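Local coordinates for protein DNA polymerase III subunit beta (Pseudomonas aeruginosa, PDB 4TSZ) that forms a ring around DNA that tethers DNA polymerases and other proteins to it and makes them processive, at residues T143-A148 with S359-M364; E267-T272 with S324-V329; A273-E278 with E302-E307. One frame throughout, in Å; residues are numbered along the deposited sequence.

Contact 1. Residues T143-A148 with S359-M364; sequences TSFAMA and SAYVVM
At the seam between the central and C-terminal domains, Phe-145 of a short 3-10 turn meets Tyr-361 of strand 359-363, which joins the two domains by pairing with strand 177-184 in one antiparallel sheet. The meeting is ring against ring. Tyr-361 CD1 lies 3.7 Å from Phe-145 CZ, at the edge of the phenylalanine and close to its plane, while the neighbouring carbons, Phe-145 CE2 and Tyr-361 CE1, are 3.8 Å apart. The planes are inclined by 30°, yet the rings are slid so far past each other, with centroids of Phe-145 and Tyr-361 6.0 Å apart, that they hardly overlap. Phe-145 adopts chi1 71°, with CG between the backbone N and carbonyl carbon, which swings the ring out from the turn toward the strand. That turn is held by Ala-146 N hydrogen-bonding to Thr-143 O at 3.1 Å. The two side chains cross at about a right angle, and the tyrosine OH goes on to a hydrogen bond with the carbonyl O of Arg-142. Phe-145 also leans on Asp-328 of helix 323-330. From the same strand region, Val-362 and Met-364 pack on the bound peptide. Without a polar link between the two rings, the contact rests on dispersion along one side of each; the phenol's hydrogen bond ties the strand to the central-domain backbone and would limit how far the tyrosine ring can shift.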
ATOM      1  N   THR E 143       8.767  19.121 -11.265  1.00 41.54           N
ATOM      2  CA  THR E 143      10.140  19.225 -10.767  1.00 40.48           C
ATOM      3  C   THR E 143      10.486  18.527  -9.465  1.00 41.14           C
ATOM      4  O   THR E 143      11.677  18.325  -9.225  1.00 39.37           O
ATOM      5  CB  THR E 143      10.541  20.717 -10.646  1.00 43.06           C
ATOM      6  OG1 THR E 143       9.759  21.318  -9.613  1.00 38.73           O
ATOM      7  CG2 THR E 143      10.392  21.492 -11.962  1.00 38.30           C
ATOM      8  N   SER E 144       9.485  18.209  -8.610  1.00 38.25           N
ATOM      9  CA  SER E 144       9.686  17.674  -7.253  1.00 37.12           C
ATOM     10  C   SER E 144      10.576  16.455  -7.084  1.00 38.16           C
ATOM     11  O   SER E 144      11.275  16.371  -6.078  1.00 34.66           O
ATOM     12  CB  SER E 144       8.376  17.526  -6.485  1.00 40.38           C
ATOM     13  OG  SER E 144       7.584  16.464  -6.992  1.00 43.79           O
ATOM     14  N   PHE E 145      10.608  15.553  -8.086  1.00 34.68           N
ATOM     15  CA  PHE E 145      11.440  14.341  -8.055  1.00 32.16           C
ATOM     16  C   PHE E 145      12.945  14.671  -7.977  1.00 36.65           C
ATOM     17  O   PHE E 145      13.708  13.828  -7.512  1.00 36.76           O
ATOM     18  CB  PHE E 145      11.158  13.486  -9.302  1.00 32.97           C
ATOM     19  CG  PHE E 145      11.690  14.088 -10.593  1.00 34.74           C
ATOM     20  CD1 PHE E 145      13.002  13.858 -11.001  1.00 36.82           C
ATOM     21  CD2 PHE E 145      10.890  14.910 -11.379  1.00 37.36           C
ATOM     22  CE1 PHE E 145      13.507  14.443 -12.158  1.00 38.23           C
ATOM     23  CE2 PHE E 145      11.394  15.489 -12.549  1.00 40.32           C
ATOM     24  CZ  PHE E 145      12.688  15.224 -12.947  1.00 38.51           C
ATOM     25  N   ALA E 146      13.377  15.865  -8.480  1.00 34.16           N
ATOM     26  CA  ALA E 146      14.795  16.248  -8.519  1.00 34.83           C
ATOM     27  C   ALA E 146      15.348  16.831  -7.235  1.00 37.05           C
ATOM     28  O   ALA E 146      16.566  16.967  -7.125  1.00 35.15           O
ATOM     29  CB  ALA E 146      15.088  17.174  -9.696  1.00 36.02           C
ATOM     30  N   MET E 147      14.476  17.154  -6.258  1.00 34.39           N
ATOM     31  CA  MET E 147      14.917  17.717  -4.971  1.00 33.72           C
ATOM     32  C   MET E 147      15.780  16.698  -4.261  1.00 38.63           C
ATOM     33  O   MET E 147      15.538  15.482  -4.362  1.00 38.25           O
ATOM     34  CB  MET E 147      13.739  18.036  -4.016  1.00 34.71           C
ATOM     35  CG  MET E 147      12.746  19.054  -4.528  1.00 37.63           C
ATOM     36  SD  MET E 147      11.473  19.485  -3.299  1.00 39.21           S
ATOM     37  CE  MET E 147      10.518  17.951  -3.222  1.00 34.92           C
ATOM     38  N   ALA E 148      16.766  17.181  -3.515  1.00 36.40           N
ATOM     39  CA  ALA E 148      17.568  16.280  -2.711  1.00 35.69           C
ATOM     40  C   ALA E 148      16.732  15.898  -1.477  1.00 40.00           C
ATOM     41  O   ALA E 148      15.749  16.572  -1.129  1.00 39.00           O
ATOM     42  CB  ALA E 148      18.869  16.956  -2.298  1.00 37.13           C
ATOM     43  N   SER E 359       9.608  23.467 -19.616  1.00 49.35           N
ATOM     44  CA  SER E 359      10.223  22.494 -18.724  1.00 47.69           C
ATOM     45  C   SER E 359      11.610  22.161 -19.262  1.00 51.97           C
ATOM     46  O   SER E 359      11.785  22.026 -20.469  1.00 52.70           O
ATOM     47  CB  SER E 359       9.377  21.227 -18.621  1.00 49.54           C
ATOM     48  OG  SER E 359       8.136  21.499 -17.989  1.00 60.02           O
ATOM     49  N   ALA E 360      12.599  22.064 -18.365  1.00 47.88           N
ATOM     50  CA  ALA E 360      13.976  21.718 -18.711  1.00 47.23           C
ATOM     51  C   ALA E 360      14.560  20.793 -17.642  1.00 46.24           C
ATOM     52  O   ALA E 360      14.388  21.027 -16.446  1.00 43.85           O
ATOM     53  CB  ALA E 360      14.823  22.975 -18.879  1.00 48.97           C
ATOM     54  N   TYR E 361      15.196  19.709 -18.088  1.00 42.05           N
ATOM     55  CA  TYR E 361      15.762  18.688 -17.210  1.00 40.08           C
ATOM     56  C   TYR E 361      17.205  18.455 -17.554  1.00 45.47           C
ATOM     57  O   TYR E 361      17.544  18.267 -18.714  1.00 45.41           O
ATOM     58  CB  TYR E 361      14.955  17.384 -17.287  1.00 39.25           C
ATOM     59  CG  TYR E 361      13.488  17.623 -17.011  1.00 40.04           C
ATOM     60  CD1 TYR E 361      13.007  17.686 -15.706  1.00 40.26           C
ATOM     61  CD2 TYR E 361      12.595  17.880 -18.051  1.00 41.43           C
ATOM     62  CE1 TYR E 361      11.671  17.986 -15.440  1.00 39.97           C
ATOM     63  CE2 TYR E 361      11.253  18.176 -17.797  1.00 42.00           C
ATOM     64  CZ  TYR E 361      10.795  18.228 -16.487  1.00 45.63           C
ATOM     65  OH  TYR E 361       9.472  18.490 -16.224  1.00 40.92           O
ATOM     66  N   VAL E 362      18.064  18.503 -16.541  1.00 43.09           N
ATOM     67  CA  VAL E 362      19.510  18.348 -16.711  1.00 43.89           C
ATOM     68  C   VAL E 362      19.962  17.100 -15.959  1.00 45.76           C
ATOM     69  O   VAL E 362      19.611  16.943 -14.797  1.00 44.33           O
ATOM     70  CB  VAL E 362      20.251  19.624 -16.238  1.00 49.29           C
ATOM     71  CG1 VAL E 362      21.748  19.514 -16.491  1.00 49.99           C
ATOM     72  CG2 VAL E 362      19.680  20.877 -16.915  1.00 50.07           C
ATOM     73  N   VAL E 363      20.685  16.186 -16.635  1.00 41.47           N
ATOM     74  CA  VAL E 363      21.178  14.969 -16.000  1.00 40.10           C
ATOM     75  C   VAL E 363      22.678  14.857 -16.252  1.00 44.19           C
ATOM     76  O   VAL E 363      23.083  14.700 -17.404  1.00 45.18           O
ATOM     77  CB  VAL E 363      20.422  13.667 -16.436  1.00 42.57           C
ATOM     78  CG1 VAL E 363      20.920  12.457 -15.640  1.00 41.87           C
ATOM     79  CG2 VAL E 363      18.912  13.802 -16.283  1.00 41.44           C
ATOM     80  N   MET E 364      23.496  14.889 -15.186  1.00 40.07           N
ATOM     81  CA  MET E 364      24.942  14.684 -15.314  1.00 40.39           C
ATOM     82  C   MET E 364      25.183  13.198 -15.628  1.00 43.56           C
ATOM     83  O   MET E 364      24.518  12.327 -15.045  1.00 40.68           O
ATOM     84  CB  MET E 364      25.710  15.050 -14.027  1.00 42.59           C
ATOM     85  CG  MET E 364      26.040  16.520 -13.896  1.00 46.84           C
ATOM     86  SD  MET E 364      26.910  17.278 -15.319  1.00 52.18           S
ATOM     87  CE  MET E 364      28.558  16.691 -15.047  1.00 49.36           C
TER

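Contact 2. Residues E267-T272 with S324-V329; sequences EAFSRT and SYLLDV
Leu-326 lays its CD1 methyl over one face of the Phe-269 ring, 4.2 Å from the centroid and 23° off the ring normal, a CH-pi contact displaced toward the rim. The two side chains cross at a slant, so the methyl meets the ring face off-centre. The closest ring atom is Phe-269 CZ, 3.9 Å from Leu-326 CD1, and Leu-326 CB stands near CE2 of the same ring. Leu-327, one residue on, works at the base of the aromatic side chain instead: its CD2 methyl sits 3.8 Å from Phe-269 CB. That same methyl also comes within 3.4 Å of Ser-270 OG, so Leu-327 bridges two successive residues of the facing helix. Its chi1 of -74° sets CG anti to the carbonyl carbon, and the branch ends nearer the other helix than its CB direction suggests. Ser-270 OG is hydrogen-bonded to the carbonyl O of Arg-266, one turn back in its own helix, so the leucine methyl touches a polar atom already provided for. Beneath the pair, Phe-269 rests on Ile-283, Leu-285 and Ile-294, and Leu-326 on Ile-283. The short helical segments approach to 10.0 Å between axes and run roughly antiparallel. Two such helices, seated side by side on beta-sheet, are the signature of each domain of the ring-shaped processivity factors that encircle DNA, in which the helices line the inner surface around the duplex.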
ATOM      1  N   GLU E 267      10.008   2.452 -21.939  1.00 35.65           N
ATOM      2  CA  GLU E 267       9.878   0.986 -21.939  1.00 34.93           C
ATOM      3  C   GLU E 267      11.227   0.285 -22.037  1.00 40.33           C
ATOM      4  O   GLU E 267      11.483  -0.662 -21.281  1.00 37.65           O
ATOM      5  CB  GLU E 267       8.929   0.507 -23.044  1.00 36.84           C
ATOM      6  CG  GLU E 267       7.466   0.769 -22.730  1.00 45.06           C
ATOM      7  CD  GLU E 267       6.548   0.980 -23.923  1.00 65.67           C
ATOM      8  OE1 GLU E 267       5.372   1.351 -23.702  1.00 53.77           O
ATOM      9  OE2 GLU E 267       6.999   0.799 -25.078  1.00 59.94           O
ATOM     10  N   ALA E 268      12.099   0.774 -22.944  1.00 40.06           N
ATOM     11  CA  ALA E 268      13.450   0.240 -23.142  1.00 41.11           C
ATOM     12  C   ALA E 268      14.332   0.494 -21.922  1.00 45.56           C
ATOM     13  O   ALA E 268      15.084  -0.402 -21.531  1.00 45.28           O
ATOM     14  CB  ALA E 268      14.078   0.856 -24.379  1.00 42.84           C
ATOM     15  N   PHE E 269      14.241   1.711 -21.312  1.00 42.00           N
ATOM     16  CA  PHE E 269      14.996   2.032 -20.099  1.00 40.87           C
ATOM     17  C   PHE E 269      14.527   1.150 -18.929  1.00 41.81           C
ATOM     18  O   PHE E 269      15.362   0.643 -18.202  1.00 39.32           O
ATOM     19  CB  PHE E 269      14.927   3.535 -19.743  1.00 42.56           C
ATOM     20  CG  PHE E 269      15.696   4.476 -20.650  1.00 45.10           C
ATOM     21  CD1 PHE E 269      16.883   4.077 -21.253  1.00 50.04           C
ATOM     22  CD2 PHE E 269      15.264   5.779 -20.853  1.00 47.25           C
ATOM     23  CE1 PHE E 269      17.588   4.950 -22.102  1.00 51.83           C
ATOM     24  CE2 PHE E 269      15.971   6.654 -21.696  1.00 51.10           C
ATOM     25  CZ  PHE E 269      17.128   6.233 -22.313  1.00 50.04           C
ATOM     26  N   SER E 270      13.204   0.920 -18.790  1.00 39.03           N
ATOM     27  CA  SER E 270      12.645   0.066 -17.729  1.00 37.87           C
ATOM     28  C   SER E 270      13.116  -1.395 -17.874  1.00 41.77           C
ATOM     29  O   SER E 270      13.493  -2.008 -16.873  1.00 40.37           O
ATOM     30  CB  SER E 270      11.118   0.113 -17.730  1.00 41.19           C
ATOM     31  OG  SER E 270      10.634   1.390 -17.360  1.00 51.58           O
ATOM     32  N   ARG E 271      13.123  -1.937 -19.120  1.00 39.27           N
ATOM     33  CA  ARG E 271      13.566  -3.319 -19.389  1.00 39.25           C
ATOM     34  C   ARG E 271      15.034  -3.499 -19.041  1.00 44.76           C
ATOM     35  O   ARG E 271      15.369  -4.435 -18.313  1.00 44.91           O
ATOM     36  CB  ARG E 271      13.319  -3.727 -20.844  1.00 37.99           C
ATOM     37  CG  ARG E 271      11.858  -4.014 -21.156  1.00 45.25           C
ATOM     38  CD  ARG E 271      11.658  -4.612 -22.527  1.00 45.04           C
ATOM     39  NE  ARG E 271      11.724  -3.610 -23.590  1.00 47.80           N
ATOM     40  CZ  ARG E 271      10.672  -2.966 -24.077  1.00 54.85           C
ATOM     41  NH1 ARG E 271       9.461  -3.194 -23.587  1.00 38.65           N
ATOM     42  NH2 ARG E 271      10.820  -2.092 -25.059  1.00 46.15           N
ATOM     43  N   THR E 272      15.909  -2.601 -19.551  1.00 41.83           N
ATOM     44  CA  THR E 272      17.352  -2.661 -19.294  1.00 41.95           C
ATOM     45  C   THR E 272      17.706  -2.450 -17.813  1.00 44.16           C
ATOM     46  O   THR E 272      18.619  -3.106 -17.320  1.00 43.65           O
ATOM     47  CB  THR E 272      18.155  -1.765 -20.257  1.00 49.37           C
ATOM     48  OG1 THR E 272      17.759  -0.407 -20.087  1.00 48.60           O
ATOM     49  CG2 THR E 272      18.011  -2.185 -21.717  1.00 51.51           C
ATOM     50  N   SER E 324      17.563   5.369 -13.429  1.00 34.45           N
ATOM     51  CA  SER E 324      16.501   5.900 -12.574  1.00 32.96           C
ATOM     52  C   SER E 324      16.342   7.401 -12.817  1.00 35.33           C
ATOM     53  O   SER E 324      15.210   7.864 -12.892  1.00 33.81           O
ATOM     54  CB  SER E 324      16.782   5.599 -11.100  1.00 35.09           C
ATOM     55  OG  SER E 324      16.809   4.200 -10.873  1.00 40.52           O
ATOM     56  N   TYR E 325      17.461   8.144 -13.013  1.00 33.16           N
ATOM     57  CA  TYR E 325      17.424   9.589 -13.297  1.00 32.44           C
ATOM     58  C   TYR E 325      16.746   9.871 -14.639  1.00 36.81           C
ATOM     59  O   TYR E 325      15.985  10.831 -14.745  1.00 36.03           O
ATOM     60  CB  TYR E 325      18.831  10.228 -13.270  1.00 33.16           C
ATOM     61  CG  TYR E 325      19.536  10.248 -11.927  1.00 33.20           C
ATOM     62  CD1 TYR E 325      18.842   9.991 -10.743  1.00 34.14           C
ATOM     63  CD2 TYR E 325      20.887  10.572 -11.833  1.00 33.81           C
ATOM     64  CE1 TYR E 325      19.486  10.025  -9.506  1.00 34.37           C
ATOM     65  CE2 TYR E 325      21.540  10.605 -10.606  1.00 34.53           C
ATOM     66  CZ  TYR E 325      20.835  10.344  -9.443  1.00 39.86           C
ATOM     67  OH  TYR E 325      21.493  10.367  -8.240  1.00 39.41           O
ATOM     68  N   LEU E 326      16.992   9.011 -15.651  1.00 35.32           N
ATOM     69  CA  LEU E 326      16.370   9.150 -16.970  1.00 35.92           C
ATOM     70  C   LEU E 326      14.877   8.808 -16.915  1.00 36.57           C
ATOM     71  O   LEU E 326      14.069   9.537 -17.493  1.00 34.82           O
ATOM     72  CB  LEU E 326      17.097   8.312 -18.042  1.00 36.81           C
ATOM     73  CG  LEU E 326      18.593   8.610 -18.286  1.00 41.70           C
ATOM     74  CD1 LEU E 326      19.128   7.727 -19.379  1.00 42.49           C
ATOM     75  CD2 LEU E 326      18.836  10.082 -18.662  1.00 42.63           C
ATOM     76  N   LEU E 327      14.518   7.736 -16.163  1.00 31.47           N
ATOM     77  CA  LEU E 327      13.128   7.315 -15.971  1.00 30.68           C
ATOM     78  C   LEU E 327      12.320   8.387 -15.225  1.00 33.95           C
ATOM     79  O   LEU E 327      11.172   8.664 -15.590  1.00 32.32           O
ATOM     80  CB  LEU E 327      13.033   5.934 -15.290  1.00 29.49           C
ATOM     81  CG  LEU E 327      13.397   4.751 -16.189  1.00 34.30           C
ATOM     82  CD1 LEU E 327      13.787   3.536 -15.370  1.00 32.75           C
ATOM     83  CD2 LEU E 327      12.259   4.423 -17.178  1.00 35.99           C
ATOM     84  N   ASP E 328      12.952   9.044 -14.245  1.00 31.01           N
ATOM     85  CA  ASP E 328      12.336  10.140 -13.497  1.00 31.90           C
ATOM     86  C   ASP E 328      11.927  11.281 -14.429  1.00 37.36           C
ATOM     87  O   ASP E 328      10.812  11.792 -14.316  1.00 37.78           O
ATOM     88  CB  ASP E 328      13.288  10.688 -12.429  1.00 32.93           C
ATOM     89  CG  ASP E 328      13.484   9.811 -11.226  1.00 35.07           C
ATOM     90  OD1 ASP E 328      12.682   8.871 -11.037  1.00 37.80           O
ATOM     91  OD2 ASP E 328      14.455  10.041 -10.490  1.00 32.26           O
ATOM     92  N   VAL E 329      12.820  11.655 -15.369  1.00 33.79           N
ATOM     93  CA  VAL E 329      12.575  12.708 -16.348  1.00 32.16           C
ATOM     94  C   VAL E 329      11.431  12.312 -17.290  1.00 36.79           C
ATOM     95  O   VAL E 329      10.506  13.101 -17.499  1.00 35.67           O
ATOM     96  CB  VAL E 329      13.861  13.094 -17.131  1.00 34.60           C
ATOM     97  CG1 VAL E 329      13.533  14.032 -18.297  1.00 34.30           C
ATOM     98  CG2 VAL E 329      14.899  13.729 -16.212  1.00 33.60           C
TER

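Contact 3. Residues A273-E278 with E302-E307; sequences AILSNE and EEAEEE
With CG anti to the carbonyl carbon (chi1 -56°) and the chain extended at chi2 (-178°), Leu-275 carries its fork across to segment 302-307, where the two methyls part company. CD1 lies over the backbone, 3.4 Å from Glu-303 O, whereas Leu-275 CD2 is 3.9 Å from Glu-302 OE1 and also near Glu-302 CB. The glutamate chain, extended beyond CG, crosses the leucine at about a right angle. Closer to the backbone, Leu-275 CB and Ala-304 CB meet at 3.9 Å. The leucine is presented by a type I beta turn, Ala-273 to Ser-276, that closes with Ser-276 N hydrogen-bonding to Ala-273 O at 3.0 Å. Ser-276 OG donates to that same oxygen at 2.8 Å, in the carbonyl plane and on a lone pair, so one acceptor is gripped twice. Strand 303-309 lies at the dimer interface of the ring: residues Glu-303 to Glu-306 pair antiparallel with a strand of the second subunit, so the sheet runs on from one copy to the other. Leu-275 reaches Thr-108 of the second subunit as well. Glu-302 OE1 hydrogen-bonds to Asn-298 and forms a salt bridge with Lys-75 of the second subunit, while OE2 hydrogen-bonds to Ser-110 of that subunit.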
ATOM      1  N   ALA E 273      16.951  -1.569 -17.105  1.00 40.08           N
ATOM      2  CA  ALA E 273      17.131  -1.248 -15.683  1.00 39.11           C
ATOM      3  C   ALA E 273      17.122  -2.485 -14.781  1.00 41.81           C
ATOM      4  O   ALA E 273      17.876  -2.520 -13.804  1.00 40.37           O
ATOM      5  CB  ALA E 273      16.068  -0.258 -15.220  1.00 38.93           C
ATOM      6  N   ILE E 274      16.306  -3.512 -15.136  1.00 37.94           N
ATOM      7  CA  ILE E 274      16.201  -4.802 -14.420  1.00 37.07           C
ATOM      8  C   ILE E 274      17.592  -5.436 -14.222  1.00 40.74           C
ATOM      9  O   ILE E 274      17.888  -5.938 -13.136  1.00 39.81           O
ATOM     10  CB  ILE E 274      15.188  -5.766 -15.120  1.00 39.85           C
ATOM     11  CG1 ILE E 274      13.763  -5.144 -15.130  1.00 39.14           C
ATOM     12  CG2 ILE E 274      15.166  -7.171 -14.467  1.00 38.59           C
ATOM     13  CD1 ILE E 274      12.824  -5.656 -16.224  1.00 42.10           C
ATOM     14  N   LEU E 275      18.445  -5.369 -15.255  1.00 38.20           N
ATOM     15  CA  LEU E 275      19.793  -5.930 -15.190  1.00 38.07           C
ATOM     16  C   LEU E 275      20.927  -4.933 -14.917  1.00 41.76           C
ATOM     17  O   LEU E 275      22.100  -5.274 -15.066  1.00 41.79           O
ATOM     18  CB  LEU E 275      20.069  -6.889 -16.355  1.00 38.97           C
ATOM     19  CG  LEU E 275      19.066  -8.051 -16.487  1.00 43.42           C
ATOM     20  CD1 LEU E 275      19.441  -8.971 -17.628  1.00 45.13           C
ATOM     21  CD2 LEU E 275      18.923  -8.832 -15.164  1.00 43.13           C
ATOM     22  N   SER E 276      20.580  -3.711 -14.474  1.00 37.87           N
ATOM     23  CA  SER E 276      21.583  -2.718 -14.094  1.00 37.33           C
ATOM     24  C   SER E 276      21.938  -2.957 -12.613  1.00 41.46           C
ATOM     25  O   SER E 276      21.178  -3.623 -11.897  1.00 41.56           O
ATOM     26  CB  SER E 276      21.065  -1.297 -14.304  1.00 38.31           C
ATOM     27  OG  SER E 276      20.086  -0.937 -13.344  1.00 43.97           O
ATOM     28  N   ASN E 277      23.096  -2.439 -12.170  1.00 38.42           N
ATOM     29  CA  ASN E 277      23.561  -2.519 -10.778  1.00 39.50           C
ATOM     30  C   ASN E 277      22.458  -1.935  -9.873  1.00 43.82           C
ATOM     31  O   ASN E 277      21.946  -0.852 -10.161  1.00 44.54           O
ATOM     32  CB  ASN E 277      24.864  -1.728 -10.626  1.00 40.80           C
ATOM     33  CG  ASN E 277      25.545  -1.887  -9.292  1.00 51.72           C
ATOM     34  OD1 ASN E 277      25.055  -1.451  -8.243  1.00 46.39           O
ATOM     35  ND2 ASN E 277      26.717  -2.479  -9.304  1.00 41.09           N
ATOM     36  N   GLU E 278      22.048  -2.680  -8.839  1.00 40.52           N
ATOM     37  CA  GLU E 278      20.969  -2.273  -7.933  1.00 39.86           C
ATOM     38  C   GLU E 278      21.251  -0.967  -7.178  1.00 44.40           C
ATOM     39  O   GLU E 278      20.321  -0.214  -6.879  1.00 43.31           O
ATOM     40  CB  GLU E 278      20.613  -3.410  -6.971  1.00 41.05           C
ATOM     41  N   GLU E 302      25.123 -10.425 -15.489  1.00 51.55           N
ATOM     42  CA  GLU E 302      23.854 -10.492 -16.215  1.00 50.47           C
ATOM     43  C   GLU E 302      23.789  -9.250 -17.095  1.00 54.88           C
ATOM     44  O   GLU E 302      24.273  -8.200 -16.683  1.00 54.21           O
ATOM     45  CB  GLU E 302      22.674 -10.535 -15.247  1.00 50.09           C
ATOM     46  CG  GLU E 302      22.642 -11.815 -14.432  1.00 52.56           C
ATOM     47  CD  GLU E 302      21.544 -11.887 -13.394  1.00 56.87           C
ATOM     48  OE1 GLU E 302      21.247 -10.843 -12.770  1.00 54.16           O
ATOM     49  OE2 GLU E 302      21.003 -12.995 -13.178  1.00 47.76           O
ATOM     50  N   GLU E 303      23.253  -9.370 -18.315  1.00 52.27           N
ATOM     51  CA  GLU E 303      23.248  -8.256 -19.259  1.00 51.84           C
ATOM     52  C   GLU E 303      21.946  -8.078 -20.023  1.00 55.10           C
ATOM     53  O   GLU E 303      21.349  -9.053 -20.465  1.00 55.35           O
ATOM     54  CB  GLU E 303      24.431  -8.399 -20.233  1.00 54.58           C
ATOM     55  CG  GLU E 303      24.755  -7.143 -21.022  1.00 67.63           C
ATOM     56  CD  GLU E 303      26.038  -7.249 -21.814  1.00 93.83           C
ATOM     57  OE1 GLU E 303      26.002  -7.814 -22.930  1.00 96.89           O
ATOM     58  OE2 GLU E 303      27.087  -6.793 -21.305  1.00 89.39           O
ATOM     59  N   ALA E 304      21.520  -6.815 -20.178  1.00 50.70           N
ATOM     60  CA  ALA E 304      20.334  -6.423 -20.937  1.00 49.20           C
ATOM     61  C   ALA E 304      20.751  -5.473 -22.057  1.00 51.96           C
ATOM     62  O   ALA E 304      21.591  -4.588 -21.850  1.00 50.85           O
ATOM     63  CB  ALA E 304      19.317  -5.759 -20.034  1.00 48.53           C
ATOM     64  N   GLU E 305      20.195  -5.695 -23.257  1.00 48.56           N
ATOM     65  CA  GLU E 305      20.486  -4.894 -24.446  1.00 48.70           C
ATOM     66  C   GLU E 305      19.222  -4.579 -25.207  1.00 53.03           C
ATOM     67  O   GLU E 305      18.337  -5.430 -25.331  1.00 53.77           O
ATOM     68  CB  GLU E 305      21.491  -5.595 -25.375  1.00 51.32           C
ATOM     69  CG  GLU E 305      22.920  -5.593 -24.859  1.00 63.17           C
ATOM     70  CD  GLU E 305      23.970  -6.142 -25.806  1.00 86.62           C
ATOM     71  OE1 GLU E 305      25.116  -5.643 -25.767  1.00 87.94           O
ATOM     72  OE2 GLU E 305      23.655  -7.079 -26.574  1.00 82.78           O
ATOM     73  N   GLU E 306      19.139  -3.353 -25.727  1.00 49.40           N
ATOM     74  CA  GLU E 306      18.013  -2.904 -26.531  1.00 49.39           C
ATOM     75  C   GLU E 306      18.421  -1.823 -27.520  1.00 53.78           C
ATOM     76  O   GLU E 306      19.343  -1.051 -27.262  1.00 52.86           O
ATOM     77  CB  GLU E 306      16.831  -2.450 -25.658  1.00 49.82           C
ATOM     78  CG  GLU E 306      15.512  -2.739 -26.357  1.00 62.27           C
ATOM     79  CD  GLU E 306      14.244  -2.547 -25.556  1.00 75.33           C
ATOM     80  OE1 GLU E 306      13.270  -2.003 -26.127  1.00 66.56           O
ATOM     81  OE2 GLU E 306      14.206  -2.968 -24.379  1.00 62.45           O
ATOM     82  N   GLU E 307      17.740  -1.793 -28.662  1.00 51.38           N
ATOM     83  CA  GLU E 307      17.965  -0.819 -29.719  1.00 52.24           C
ATOM     84  C   GLU E 307      16.661  -0.064 -29.927  1.00 56.36           C
ATOM     85  O   GLU E 307      15.602  -0.686 -30.081  1.00 56.43           O
ATOM     86  CB  GLU E 307      18.408  -1.509 -31.016  1.00 55.12           C
ATOM     87  CG  GLU E 307      19.789  -2.134 -30.949  1.00 66.84           C
ATOM     88  CD  GLU E 307      20.322  -2.653 -32.272  1.00 94.23           C
ATOM     89  OE1 GLU E 307      19.539  -3.243 -33.052  1.00105.70           O
ATOM     90  OE2 GLU E 307      21.538  -2.490 -32.520  1.00 83.64           O
TER

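From the N terminus the chain first enters contact 1 at 143-148 in the central domain, then contact 2 at 267-272 and, directly after, contact 3 at 273-278. The partners come back in reverse order: 302-307, 324-329 and finally 359-364. The three loops therefore sit one within another, and none cross. Contact 1 joins the central domain to the C-terminal one, contact 2 pairs the C-terminal helices, and contact 3 packs the loop after helix 262-273 against the interface strand. Helix 323-330 links contacts 1 and 2, with Val-329 against Tyr-361 and Tyr-325 against Val-363. Contacts 2 and 3 share the Arg-271 to Glu-306 salt bridge; contacts 1 and 3 do not touch.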